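Local coordinates for protein BSU-2 beta-lactamase (Bacillus subtilis, PDB 6W5E) that probably hydrolyses the beta-lactam ring of penicillin-type antibiotics, as a class D serine beta-lactamase, at residues 49-54 with 171-176; 72-77 with 166-171; 128-133 with 161-166; 213-218 with 225-230. One frame throughout, in Å; residues are numbered along the deposited sequence. Where two conformers were deposited one is given.

The four contacts illustrate how one fold uses different chemistry at different depths. Contact 4, whose centre lies about 5 Å from the centre of the chain, is a buried beta hairpin joined by backbone hydrogen bonds. Contact 1 reaches the same sheet, but from outside it, by apolar packing of helix 172-184 on strand 48-54. Contact 2 is partly buried and ties two loops with one beta bridge; it shares Ser171 with contact 1 and Ser166 with contact 3. Contact 3, buried but further out, sets an indole against helix 126-136 without a hydrogen bond between its segments. Trp226 of contact 4 touches contacts 1 and 2.

Contact 1: residues 49-54 with 171-176; sequences TFILHD and SPLEQE
Ile51 holds CG1 anti to its own carbonyl carbon, beside the backbone N (chi1 -55°), and this, with an extended second torsion, aims CD1 at the first turn of helix 172-184. There Ile51 CD1 lies 3.5 Å from Pro172 C and, further along the turn, 4.0 Å from Leu173 CD2. The other branch meets the aliphatic part of Glu176, with Ile51 CG2 3.9 Å from Glu176 CG. Thr49, two residues earlier, is turned with OG1 anti to its backbone N, where Tyr63 O binds the hydroxyl, while the methyl faces the helix: Thr49 CG2 touches Pro172 CG at 3.7 Å, apolar group against ring rim. At the far end Glu176 crosses His53 at about a right angle. Glu176 OE2 comes within 3.2 Å of His53 CB, but this approach is doubtful, since it rests on one of two conformers of Glu176; no hydrogen bond links the two side chains, and His53 ND1 is bound by Thr60 OG1. The helix start is fixed by a capping box. Ser171 OG accepts from Glu174 N at 3.0 Å, and Ser171 N gives a nearly straight bond (172°) to the anti lone pair of Glu174 OE1, whose partner oxygen OE2 forms a salt bridge with Arg71. The contact thus divides its chemistry: the strand offers methyl groups to a proline, a leucine and the aliphatic part of a glutamate, whereas the capping bonds are made within the helix start, and Glu174 also reaches Arg71.

Contact 2: residues 72-77 with 166-171; sequences QTPQST and SSLTIS
Backbone hydrogen bonds come first: Gln72 and Ile170 form a single antiparallel bridge, a hydrogen-bonded pair. Gln72 N gives a straight bond to Ile170 O (2.9 Å, 169° at the hydrogen), and Ile170 N returns one to Gln72 O at 2.8 Å. Weaker CA-H...O contacts extend the pairing. Thr169 CA approaches Gln72 O at 3.2 Å, and Thr73 CA lies 3.4 Å from Leu168 O.

Apolar contact centres on Pro74, whose ring fits against two side chains: the Pro74 and Leu168 side chains cross at about a right angle, Pro74 CG 4.0 Å from Leu168 CD2, while Pro74 CB rests on Ile170 CG2, also at 4.0 Å. Thr73 directs its methyl, anti to the carbonyl carbon, at the passing backbone, with CG2 3.6 Å from Ser166 O.

Side-chain hydrogen bonds then brace the turn that follows. Thr73 OG1 donates in the carbonyl plane to Gln75 OE1 at 2.7 Å, and this oxygen also accepts from Gln165 N. Pro74 O receives both Thr77 N and Thr77 OG1 from one face of its plane, and Thr77 OG1 in turn is bound by Gln175 NE2.

Gln72 O and Pro74 O are therefore occupied carbonyls in a loop that ends in a short 3-10 turn at Ser76 and Thr77. Ser76 OG bonds to the carboxylated Lys79 and to a malonate ion, probably from the crystallisation liquor; Ser166 OG binds another. Ser76 and Lys79 fit the Ser-x-x-Lys motif of serine beta-lactamases, whose serine is probably the nucleophile.

Contact 3: residues 128-133 with 161-166; sequences YYQALA and QFWLQS
The indole of Trp163 is the flat group that helix 126-136 meets, through Tyr129, Gln130 and Ala133. On one face it carries its neighbour Leu164, whose CG stands 3.4 Å above the ring plane, offset toward the rim. At its edge, in plane, is Phe162 CD1; the relation is reciprocal, since Trp163 CE3 sits 3.6 Å above the centre of the Phe162 ring, an edge presented to a face. The six-membered half of the indole approaches the helix obliquely. Ala133 CB lies 3.7 Å from Trp163 CH2, Tyr129 O is 3.9 Å from the same CH2, and Gln130 CG is 4.0 Å from Trp163 CZ2. Trp163 CG occupies the crowded position between backbone N and carbonyl carbon (chi1 66°), from which the ring extends toward the helix.

Gln130 extends beyond CG past the indole, its amide plane 74° from the ring, and NE2 passes 3.9 Å from Leu164 CD1 on the way to its partner, Asp160 O. No hydrogen bond joins the two segments. The loop supplies its own: residues 161 to 164 form a type I beta turn, and Gln161 NE2 donates in the carbonyl plane, on a lone pair, to Leu164 O at 3.0 Å.

Phe78, whose ring meets it at about 20°, and Asn82 also touch the indole. Its NE1 is bonded to OQ2 of the carboxylated lysine at position 79. A tryptophan that steadies a lysine carboxylate from the loop beside it is a hallmark of the class D beta-lactamase active site.

Contact 4: residues 213-218 with 225-230; sequences GKTGTR and GWFVGF
Phe227 and Thr215 face each other on one side of the hairpin, crossing obliquely. With CG anti to its backbone N (chi1 -175°), Phe227 lays its ring back along the neighbouring strand: CD1 touches Thr215 CG2 at 3.6 Å, and the far end reaches Gly213, with Phe227 CZ 4.0 Å from Gly213 CA. Gly213 admits the ring, since a CB there would collide with Phe227 CZ. Gly229 lets the strands draw close, its CA 4.0 Å from Gly213 CA, and its own backbone angles also call for glycine.

The opposite face carries Lys214, Trp226 and Val228. Val228 CG2 rests 3.8 Å from Lys214 O. Trp226 swings its indole away from the partner strand, with Gly216 O near the ring plane at its edge, and gives its NE1 to Thr73 O. Lys214 folds over so that NZ bonds to Thr215 O at 2.9 Å and to Ser124 OG.

Four backbone bonds hold the antiparallel register. Lys214 N meets Val228 O at 2.8 Å, and Trp226 N reaches Gly216 O at 2.8 Å; Val228 N and Gly216 N complete the two hydrogen-bonded pairs. Lys214, Thr215 and Gly216 form the Lys-Thr-Gly motif of serine beta-lactamases, and Thr215 OG1 binds a malonate ion here, probably from the crystallisation liquor.

In the sheet, strand 236-244 flanks strand 225-233 and strand 202-205 flanks strand 209-217. Helix 248-261 packs on Phe227, whose ring also meets Phe240, while helix 172-184 touches Trp226 and Val228, so a helix lies against each face.

Contact 1: residues 49-54 with 171-176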
loop_
_atom_site.group_PDB
_atom_site.type_symbol
_atom_site.label_atom_id
_atom_site.label_comp_id
_atom_site.label_asym_id
_atom_site.label_seq_id
_atom_site.Cartn_x
_atom_site.Cartn_y
_atom_site.Cartn_z
ATOM N N THR A 49 0.900 -0.948 14.756
ATOM C CA THR A 49 0.283 -2.255 14.586
ATOM C C THR A 49 0.958 -2.976 13.424
ATOM O O THR A 49 1.508 -2.350 12.514
ATOM C CB THR A 49 -1.237 -2.123 14.388
ATOM O OG1 THR A 49 -1.831 -3.412 14.230
ATOM C CG2 THR A 49 -1.547 -1.284 13.163
ATOM N N PHE A 50 0.944 -4.306 13.483
ATOM C CA PHE A 50 1.491 -5.147 12.427
ATOM C C PHE A 50 0.547 -6.319 12.227
ATOM O O PHE A 50 0.121 -6.952 13.200
ATOM C CB PHE A 50 2.880 -5.680 12.817
ATOM C CG PHE A 50 3.447 -6.676 11.838
ATOM C CD1 PHE A 50 3.970 -6.254 10.622
ATOM C CD2 PHE A 50 3.474 -8.027 12.141
ATOM C CE1 PHE A 50 4.495 -7.161 9.734
ATOM C CE2 PHE A 50 4.006 -8.945 11.249
ATOM C CZ PHE A 50 4.518 -8.513 10.050
ATOM N N ILE A 51 0.232 -6.608 10.965
ATOM C CA ILE A 51 -0.661 -7.698 10.594
ATOM C C ILE A 51 0.034 -8.550 9.547
ATOM O O ILE A 51 0.567 -8.014 8.570
ATOM C CB ILE A 51 -1.991 -7.167 10.028
ATOM C CG1 ILE A 51 -2.649 -6.197 11.011
ATOM C CG2 ILE A 51 -2.899 -8.343 9.703
ATOM C CD1 ILE A 51 -3.550 -5.203 10.352
ATOM N N LEU A 52 0.025 -9.871 9.741
ATOM C CA LEU A 52 0.630 -10.797 8.787
ATOM C C LEU A 52 -0.345 -11.932 8.526
ATOM O O LEU A 52 -0.756 -12.631 9.460
ATOM C CB LEU A 52 1.966 -11.342 9.301
ATOM C CG LEU A 52 2.786 -12.131 8.273
ATOM C CD1 LEU A 52 3.195 -11.238 7.102
ATOM C CD2 LEU A 52 4.004 -12.770 8.935
ATOM N N HIS A 53 -0.713 -12.116 7.262
ATOM C CA HIS A 53 -1.649 -13.155 6.860
ATOM C C HIS A 53 -0.944 -14.203 6.009
ATOM O O HIS A 53 -0.356 -13.874 4.975
ATOM C CB HIS A 53 -2.825 -12.579 6.074
ATOM C CG HIS A 53 -3.801 -13.619 5.622
ATOM N ND1 HIS A 53 -4.774 -14.131 6.450
ATOM C CD2 HIS A 53 -3.919 -14.280 4.445
ATOM C CE1 HIS A 53 -5.467 -15.045 5.797
ATOM N NE2 HIS A 53 -4.968 -15.157 4.579
ATOM N N ASP A 54 -1.041 -15.462 6.438
ATOM C CA ASP A 54 -0.538 -16.628 5.718
ATOM C C ASP A 54 -1.581 -17.049 4.686
ATOM O O ASP A 54 -2.654 -17.548 5.048
ATOM C CB ASP A 54 -0.315 -17.730 6.752
ATOM C CG ASP A 54 0.332 -18.986 6.184
ATOM O OD1 ASP A 54 0.148 -19.299 4.988
ATOM O OD2 ASP A 54 0.991 -19.702 6.973
ATOM N N SER A 171 -9.012 1.144 8.183
ATOM C CA SER A 171 -8.238 0.569 9.276
ATOM C C SER A 171 -7.148 -0.339 8.721
ATOM O O SER A 171 -7.244 -0.825 7.587
ATOM C CB SER A 171 -9.137 -0.227 10.216
ATOM O OG SER A 171 -9.465 -1.480 9.647
ATOM N N PRO A 172 -6.093 -0.589 9.502
ATOM C CA PRO A 172 -5.084 -1.560 9.058
ATOM C C PRO A 172 -5.666 -2.925 8.714
ATOM O O PRO A 172 -5.250 -3.531 7.717
ATOM C CB PRO A 172 -4.099 -1.583 10.229
ATOM C CG PRO A 172 -4.160 -0.179 10.760
ATOM C CD PRO A 172 -5.622 0.204 10.654
ATOM N N LEU A 173 -6.652 -3.406 9.478
ATOM C CA LEU A 173 -7.276 -4.683 9.140
ATOM C C LEU A 173 -8.051 -4.598 7.828
ATOM O O LEU A 173 -8.044 -5.551 7.040
ATOM C CB LEU A 173 -8.170 -5.164 10.285
ATOM C CG LEU A 173 -7.398 -5.909 11.377
ATOM C CD1 LEU A 173 -8.221 -6.063 12.654
ATOM C CD2 LEU A 173 -6.915 -7.263 10.857
ATOM N N GLU A 174 -8.712 -3.463 7.566
ATOM C CA GLU A 174 -9.406 -3.292 6.290
ATOM C C GLU A 174 -8.420 -3.241 5.126
ATOM O O GLU A 174 -8.710 -3.754 4.034
ATOM C CB GLU A 174 -10.281 -2.035 6.322
ATOM C CG GLU A 174 -11.543 -2.183 7.168
ATOM C CD GLU A 174 -12.317 -0.889 7.342
ATOM O OE1 GLU A 174 -11.693 0.185 7.482
ATOM O OE2 GLU A 174 -13.568 -0.953 7.334
ATOM N N GLN A 175 -7.256 -2.622 5.337
ATOM C CA GLN A 175 -6.203 -2.663 4.326
ATOM C C GLN A 175 -5.766 -4.099 4.059
ATOM O O GLN A 175 -5.575 -4.485 2.898
ATOM C CB GLN A 175 -5.014 -1.819 4.773
ATOM C CG GLN A 175 -5.233 -0.315 4.663
ATOM C CD GLN A 175 -4.366 0.335 3.593
ATOM O OE1 GLN A 175 -4.113 -0.248 2.546
ATOM N NE2 GLN A 175 -3.913 1.549 3.856
ATOM N N GLU A 176 -5.603 -4.904 5.119
ATOM C CA GLU A 176 -5.222 -6.303 4.933
ATOM C C GLU A 176 -6.242 -7.034 4.075
ATOM O O GLU A 176 -5.876 -7.816 3.192
ATOM C CB GLU A 176 -5.065 -7.021 6.277
ATOM C CG GLU A 176 -4.469 -8.444 6.152
ATOM C CD GLU A 176 -5.448 -9.516 5.610
ATOM O OE1 GLU A 176 -6.675 -9.366 5.790
ATOM O OE2 GLU A 176 -4.999 -10.515 4.998
#

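Contact 2: residues 72-77 with 166-171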
loop_
_atom_site.group_PDB
_atom_site.type_symbol
_atom_site.label_atom_id
_atom_site.label_comp_id
_atom_site.label_asym_id
_atom_site.label_seq_id
_atom_site.Cartn_x
_atom_site.Cartn_y
_atom_site.Cartn_z
ATOM N N GLN A 72 -7.676 5.054 9.690
ATOM C CA GLN A 72 -6.711 6.135 9.578
ATOM C C GLN A 72 -6.606 6.542 8.116
ATOM O O GLN A 72 -6.970 5.782 7.217
ATOM C CB GLN A 72 -5.356 5.702 10.149
ATOM C CG GLN A 72 -5.421 5.409 11.645
ATOM C CD GLN A 72 -4.193 4.710 12.148
ATOM O OE1 GLN A 72 -3.107 5.289 12.169
ATOM N NE2 GLN A 72 -4.350 3.452 12.562
ATOM N N THR A 73 -6.102 7.747 7.874
ATOM C CA THR A 73 -5.995 8.201 6.497
ATOM C C THR A 73 -4.923 7.380 5.775
ATOM O O THR A 73 -3.875 7.078 6.350
ATOM C CB THR A 73 -5.699 9.706 6.451
ATOM O OG1 THR A 73 -4.479 9.992 7.140
ATOM C CG2 THR A 73 -6.849 10.504 7.104
ATOM N N PRO A 74 -5.180 6.955 4.533
ATOM C CA PRO A 74 -4.281 5.975 3.898
ATOM C C PRO A 74 -2.997 6.564 3.340
ATOM O O PRO A 74 -2.034 5.810 3.129
ATOM C CB PRO A 74 -5.145 5.382 2.772
ATOM C CG PRO A 74 -6.101 6.486 2.436
ATOM C CD PRO A 74 -6.414 7.155 3.755
ATOM N N GLN A 75 -2.953 7.866 3.078
ATOM C CA GLN A 75 -1.772 8.490 2.471
ATOM C C GLN A 75 -1.480 7.757 1.158
ATOM O O GLN A 75 -2.396 7.257 0.493
ATOM C CB GLN A 75 -0.624 8.526 3.469
ATOM C CG GLN A 75 -0.979 9.123 4.832
ATOM C CD GLN A 75 -1.641 10.487 4.738
ATOM O OE1 GLN A 75 -2.733 10.699 5.260
ATOM N NE2 GLN A 75 -0.986 11.414 4.055
ATOM N N SER A 76 -0.210 7.618 0.794
ATOM C CA SER A 76 0.098 7.098 -0.531
ATOM C C SER A 76 -0.110 5.594 -0.670
ATOM O O SER A 76 0.086 5.072 -1.771
ATOM C CB SER A 76 1.517 7.481 -0.936
ATOM O OG SER A 76 1.586 8.874 -1.197
ATOM N N THR A 77 -0.511 4.873 0.389
ATOM C CA THR A 77 -0.956 3.501 0.164
ATOM C C THR A 77 -2.154 3.474 -0.769
ATOM O O THR A 77 -2.420 2.443 -1.392
ATOM C CB THR A 77 -1.303 2.772 1.474
ATOM O OG1 THR A 77 -2.458 3.365 2.081
ATOM C CG2 THR A 77 -0.138 2.792 2.449
ATOM N N SER A 166 -7.045 13.562 5.005
ATOM C CA SER A 166 -8.304 14.195 4.640
ATOM C C SER A 166 -9.474 13.303 5.042
ATOM O O SER A 166 -9.481 12.736 6.137
ATOM C CB SER A 166 -8.305 14.500 3.134
ATOM O OG SER A 166 -9.465 15.190 2.688
ATOM N N SER A 167 -10.459 13.161 4.160
ATOM C CA SER A 167 -11.737 12.554 4.520
ATOM C C SER A 167 -11.707 11.034 4.528
ATOM O O SER A 167 -12.416 10.412 5.328
ATOM C CB SER A 167 -12.832 13.060 3.577
ATOM O OG SER A 167 -12.557 12.689 2.231
ATOM N N LEU A 168 -10.928 10.416 3.650
ATOM C CA LEU A 168 -10.954 8.963 3.536
ATOM C C LEU A 168 -10.128 8.327 4.650
ATOM O O LEU A 168 -9.005 8.759 4.931
ATOM C CB LEU A 168 -10.392 8.543 2.181
ATOM C CG LEU A 168 -10.307 7.041 1.903
ATOM C CD1 LEU A 168 -11.675 6.390 1.917
ATOM C CD2 LEU A 168 -9.604 6.809 0.583
ATOM N N THR A 169 -10.695 7.310 5.297
ATOM C CA THR A 169 -9.986 6.550 6.314
ATOM C C THR A 169 -10.220 5.061 6.101
ATOM O O THR A 169 -11.235 4.648 5.535
ATOM C CB THR A 169 -10.437 6.942 7.728
ATOM O OG1 THR A 169 -11.799 6.543 7.908
ATOM C CG2 THR A 169 -10.306 8.448 7.948
ATOM N N ILE A 170 -9.270 4.260 6.568
ATOM C CA ILE A 170 -9.347 2.809 6.444
ATOM C C ILE A 170 -8.515 2.213 7.572
ATOM O O ILE A 170 -7.451 2.740 7.915
ATOM C CB ILE A 170 -8.867 2.347 5.046
ATOM C CG1 ILE A 170 -9.073 0.839 4.868
ATOM C CG2 ILE A 170 -7.417 2.777 4.796
ATOM C CD1 ILE A 170 -8.767 0.338 3.480
ATOM N N SER A 171 -9.012 1.144 8.183
ATOM C CA SER A 171 -8.238 0.569 9.276
ATOM C C SER A 171 -7.148 -0.339 8.721
ATOM O O SER A 171 -7.244 -0.825 7.587
ATOM C CB SER A 171 -9.137 -0.227 10.216
ATOM O OG SER A 171 -9.465 -1.480 9.647
#

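Contact 3: residues 128-133 with 161-166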
loop_
_atom_site.group_PDB
_atom_site.type_symbol
_atom_site.label_atom_id
_atom_site.label_comp_id
_atom_site.label_asym_id
_atom_site.label_seq_id
_atom_site.Cartn_x
_atom_site.Cartn_y
_atom_site.Cartn_z
ATOM N N TYR A 128 1.390 13.133 -9.743
ATOM C CA TYR A 128 0.977 12.264 -10.840
ATOM C C TYR A 128 -0.363 11.611 -10.522
ATOM O O TYR A 128 -1.278 11.582 -11.358
ATOM C CB TYR A 128 2.054 11.195 -11.080
ATOM C CG TYR A 128 1.736 10.296 -12.257
ATOM C CD1 TYR A 128 0.735 9.319 -12.168
ATOM C CD2 TYR A 128 2.421 10.427 -13.460
ATOM C CE1 TYR A 128 0.409 8.533 -13.241
ATOM C CE2 TYR A 128 2.116 9.620 -14.542
ATOM C CZ TYR A 128 1.107 8.678 -14.418
ATOM O OH TYR A 128 0.766 7.891 -15.484
ATOM N N TYR A 129 -0.491 11.064 -9.310
ATOM C CA TYR A 129 -1.712 10.361 -8.937
ATOM C C TYR A 129 -2.875 11.317 -8.705
ATOM O O TYR A 129 -4.033 10.905 -8.833
ATOM C CB TYR A 129 -1.444 9.428 -7.749
ATOM C CG TYR A 129 -0.824 8.119 -8.207
ATOM C CD1 TYR A 129 0.498 8.058 -8.646
ATOM C CD2 TYR A 129 -1.583 6.958 -8.269
ATOM C CE1 TYR A 129 1.052 6.858 -9.084
ATOM C CE2 TYR A 129 -1.037 5.764 -8.697
ATOM C CZ TYR A 129 0.271 5.722 -9.120
ATOM O OH TYR A 129 0.784 4.524 -9.555
ATOM N N GLN A 130 -2.596 12.583 -8.387
ATOM C CA GLN A 130 -3.663 13.578 -8.342
ATOM C C GLN A 130 -4.244 13.813 -9.734
ATOM O O GLN A 130 -5.467 13.888 -9.898
ATOM C CB GLN A 130 -3.142 14.875 -7.719
ATOM C CG GLN A 130 -2.893 14.744 -6.225
ATOM C CD GLN A 130 -2.260 15.983 -5.625
ATOM O OE1 GLN A 130 -1.288 16.518 -6.159
ATOM N NE2 GLN A 130 -2.800 16.436 -4.501
ATOM N N ALA A 131 -3.388 13.904 -10.758
ATOM C CA ALA A 131 -3.893 14.015 -12.126
ATOM C C ALA A 131 -4.707 12.787 -12.520
ATOM O O ALA A 131 -5.771 12.909 -13.146
ATOM C CB ALA A 131 -2.729 14.228 -13.088
ATOM N N LEU A 132 -4.231 11.595 -12.151
ATOM C CA LEU A 132 -4.981 10.377 -12.433
ATOM C C LEU A 132 -6.347 10.399 -11.754
ATOM O O LEU A 132 -7.367 10.091 -12.375
ATOM C CB LEU A 132 -4.178 9.164 -11.975
ATOM C CG LEU A 132 -4.902 7.821 -12.043
ATOM C CD1 LEU A 132 -5.470 7.563 -13.432
ATOM C CD2 LEU A 132 -3.952 6.698 -11.633
ATOM N N ALA A 133 -6.387 10.752 -10.467
ATOM C CA ALA A 133 -7.661 10.794 -9.751
ATOM C C ALA A 133 -8.642 11.753 -10.417
ATOM O O ALA A 133 -9.837 11.445 -10.539
ATOM C CB ALA A 133 -7.429 11.203 -8.299
ATOM N N GLN A 161 -7.550 15.162 -3.267
ATOM C CA GLN A 161 -7.047 15.353 -1.910
ATOM C C GLN A 161 -7.497 14.276 -0.931
ATOM O O GLN A 161 -6.871 14.129 0.124
ATOM C CB GLN A 161 -7.484 16.733 -1.378
ATOM C CG GLN A 161 -6.904 17.148 -0.021
ATOM C CD GLN A 161 -5.393 17.291 -0.044
ATOM O OE1 GLN A 161 -4.830 17.841 -0.988
ATOM N NE2 GLN A 161 -4.729 16.797 1.001
ATOM N N PHE A 162 -8.529 13.493 -1.253
ATOM C CA PHE A 162 -9.257 12.761 -0.214
ATOM C C PHE A 162 -8.427 11.717 0.514
ATOM O O PHE A 162 -8.788 11.354 1.637
ATOM C CB PHE A 162 -10.536 12.123 -0.764
ATOM C CG PHE A 162 -10.304 11.072 -1.829
ATOM C CD1 PHE A 162 -9.971 9.772 -1.488
ATOM C CD2 PHE A 162 -10.448 11.383 -3.174
ATOM C CE1 PHE A 162 -9.767 8.813 -2.462
ATOM C CE2 PHE A 162 -10.254 10.423 -4.156
ATOM C CZ PHE A 162 -9.911 9.135 -3.796
ATOM N N TRP A 163 -7.353 11.210 -0.087
ATOM C CA TRP A 163 -6.546 10.173 0.555
ATOM C C TRP A 163 -5.371 10.735 1.341
ATOM O O TRP A 163 -4.609 9.953 1.934
ATOM C CB TRP A 163 -6.042 9.150 -0.474
ATOM C CG TRP A 163 -5.071 9.691 -1.490
ATOM C CD1 TRP A 163 -3.705 9.648 -1.430
ATOM C CD2 TRP A 163 -5.395 10.303 -2.741
ATOM N NE1 TRP A 163 -3.162 10.215 -2.551
ATOM C CE2 TRP A 163 -4.177 10.622 -3.380
ATOM C CE3 TRP A 163 -6.595 10.613 -3.382
ATOM C CZ2 TRP A 163 -4.128 11.244 -4.628
ATOM C CZ3 TRP A 163 -6.545 11.230 -4.622
ATOM C CH2 TRP A 163 -5.321 11.537 -5.232
ATOM N N LEU A 164 -5.217 12.056 1.362
ATOM C CA LEU A 164 -4.056 12.728 1.941
ATOM C C LEU A 164 -4.506 13.517 3.164
ATOM O O LEU A 164 -4.932 14.671 3.043
ATOM C CB LEU A 164 -3.421 13.655 0.911
ATOM C CG LEU A 164 -2.930 12.956 -0.358
ATOM C CD1 LEU A 164 -2.738 13.977 -1.464
ATOM C CD2 LEU A 164 -1.643 12.216 -0.071
ATOM N N GLN A 165 -4.369 12.900 4.339
ATOM C CA GLN A 165 -4.721 13.498 5.631
ATOM C C GLN A 165 -6.049 14.249 5.556
ATOM O O GLN A 165 -6.187 15.397 5.987
ATOM C CB GLN A 165 -3.579 14.332 6.227
ATOM C CG GLN A 165 -3.189 15.607 5.492
ATOM C CD GLN A 165 -2.207 15.379 4.355
ATOM O OE1 GLN A 165 -1.609 14.301 4.220
ATOM N NE2 GLN A 165 -2.031 16.402 3.527
ATOM N N SER A 166 -7.045 13.562 5.005
ATOM C CA SER A 166 -8.304 14.195 4.640
ATOM C C SER A 166 -9.474 13.303 5.042
ATOM O O SER A 166 -9.481 12.736 6.137
ATOM C CB SER A 166 -8.305 14.500 3.134
ATOM O OG SER A 166 -9.465 15.190 2.688
#

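Contact 4: residues 213-218 with 225-230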
loop_
_atom_site.group_PDB
_atom_site.type_symbol
_atom_site.label_atom_id
_atom_site.label_comp_id
_atom_site.label_asym_id
_atom_site.label_seq_id
_atom_site.Cartn_x
_atom_site.Cartn_y
_atom_site.Cartn_z
ATOM N N GLY A 213 5.382 -3.892 -2.018
ATOM C CA GLY A 213 4.850 -3.035 -0.976
ATOM C C GLY A 213 4.736 -1.595 -1.410
ATOM O O GLY A 213 5.310 -1.172 -2.417
ATOM N N LYS A 214 3.986 -0.844 -0.605
ATOM C CA LYS A 214 3.794 0.584 -0.814
ATOM C C LYS A 214 3.845 1.295 0.534
ATOM O O LYS A 214 3.131 0.906 1.464
ATOM C CB LYS A 214 2.442 0.860 -1.491
ATOM C CG LYS A 214 2.205 2.332 -1.815
ATOM C CD LYS A 214 3.192 2.836 -2.855
ATOM C CE LYS A 214 3.196 4.359 -2.947
ATOM N NZ LYS A 214 4.149 4.936 -1.947
ATOM N N THR A 215 4.674 2.337 0.634
ATOM C CA THR A 215 4.712 3.183 1.816
ATOM C C THR A 215 3.630 4.265 1.748
ATOM O O THR A 215 3.086 4.587 0.684
ATOM C CB THR A 215 6.069 3.887 1.932
ATOM O OG1 THR A 215 6.337 4.596 0.715
ATOM C CG2 THR A 215 7.188 2.897 2.210
ATOM N N GLY A 216 3.325 4.825 2.914
ATOM C CA GLY A 216 2.568 6.055 2.999
ATOM C C GLY A 216 3.039 6.838 4.209
ATOM O O GLY A 216 3.387 6.237 5.237
ATOM N N THR A 217 3.066 8.164 4.109
ATOM C CA THR A 217 3.438 9.036 5.217
ATOM C C THR A 217 2.555 10.270 5.176
ATOM O O THR A 217 2.274 10.803 4.101
ATOM C CB THR A 217 4.898 9.511 5.101
ATOM O OG1 THR A 217 5.777 8.395 4.935
ATOM C CG2 THR A 217 5.327 10.328 6.324
ATOM N N ARG A 218 2.106 10.719 6.340
ATOM C CA ARG A 218 1.537 12.055 6.445
ATOM C C ARG A 218 2.712 13.022 6.477
ATOM O O ARG A 218 3.399 13.160 7.493
ATOM C CB ARG A 218 0.660 12.186 7.682
ATOM C CG ARG A 218 -0.074 13.504 7.737
ATOM C CD ARG A 218 -1.094 13.504 8.839
ATOM N NE ARG A 218 -0.447 13.537 10.141
ATOM C CZ ARG A 218 -0.937 12.950 11.226
ATOM N NH1 ARG A 218 -0.286 13.031 12.372
ATOM N NH2 ARG A 218 -2.083 12.287 11.160
ATOM N N GLY A 225 2.405 6.727 9.416
ATOM C CA GLY A 225 3.201 5.974 8.462
ATOM C C GLY A 225 2.616 4.601 8.213
ATOM O O GLY A 225 2.057 3.965 9.114
ATOM N N TRP A 226 2.771 4.139 6.973
ATOM C CA TRP A 226 2.276 2.839 6.556
ATOM C C TRP A 226 3.324 2.138 5.700
ATOM O O TRP A 226 4.068 2.779 4.956
ATOM C CB TRP A 226 1.088 2.985 5.614
ATOM C CG TRP A 226 -0.198 3.574 6.105
ATOM C CD1 TRP A 226 -0.562 4.892 6.082
ATOM C CD2 TRP A 226 -1.350 2.846 6.558
ATOM N NE1 TRP A 226 -1.857 5.033 6.534
ATOM C CE2 TRP A 226 -2.362 3.792 6.834
ATOM C CE3 TRP A 226 -1.618 1.487 6.771
ATOM C CZ2 TRP A 226 -3.622 3.422 7.299
ATOM C CZ3 TRP A 226 -2.871 1.119 7.235
ATOM C CH2 TRP A 226 -3.853 2.084 7.505
ATOM N N PHE A 227 3.324 0.804 5.756
ATOM C CA PHE A 227 3.954 -0.016 4.726
ATOM C C PHE A 227 3.082 -1.251 4.564
ATOM O O PHE A 227 2.873 -1.999 5.525
ATOM C CB PHE A 227 5.400 -0.387 5.075
ATOM C CG PHE A 227 6.121 -1.132 3.976
ATOM C CD1 PHE A 227 6.327 -0.542 2.727
ATOM C CD2 PHE A 227 6.591 -2.420 4.186
ATOM C CE1 PHE A 227 6.992 -1.227 1.720
ATOM C CE2 PHE A 227 7.260 -3.103 3.179
ATOM C CZ PHE A 227 7.460 -2.509 1.952
ATOM N N VAL A 228 2.524 -1.438 3.369
ATOM C CA VAL A 228 1.537 -2.479 3.125
ATOM C C VAL A 228 1.921 -3.243 1.871
ATOM O O VAL A 228 2.518 -2.686 0.947
ATOM C CB VAL A 228 0.108 -1.887 3.014
ATOM C CG1 VAL A 228 -0.193 -0.988 4.223
ATOM C CG2 VAL A 228 -0.083 -1.105 1.722
ATOM N N GLY A 229 1.593 -4.526 1.841
ATOM C CA GLY A 229 1.964 -5.291 0.657
ATOM C C GLY A 229 1.918 -6.787 0.921
ATOM O O GLY A 229 1.110 -7.269 1.715
ATOM N N PHE A 230 2.776 -7.507 0.206
ATOM C CA PHE A 230 2.820 -8.950 0.343
ATOM C C PHE A 230 4.198 -9.434 -0.065
ATOM O O PHE A 230 4.956 -8.723 -0.726
ATOM C CB PHE A 230 1.693 -9.671 -0.422
ATOM C CG PHE A 230 1.178 -8.928 -1.620
ATOM C CD1 PHE A 230 1.876 -8.919 -2.816
ATOM C CD2 PHE A 230 -0.026 -8.241 -1.550
ATOM C CE1 PHE A 230 1.387 -8.233 -3.913
ATOM C CE2 PHE A 230 -0.517 -7.558 -2.650
ATOM C CZ PHE A 230 0.196 -7.555 -3.830
#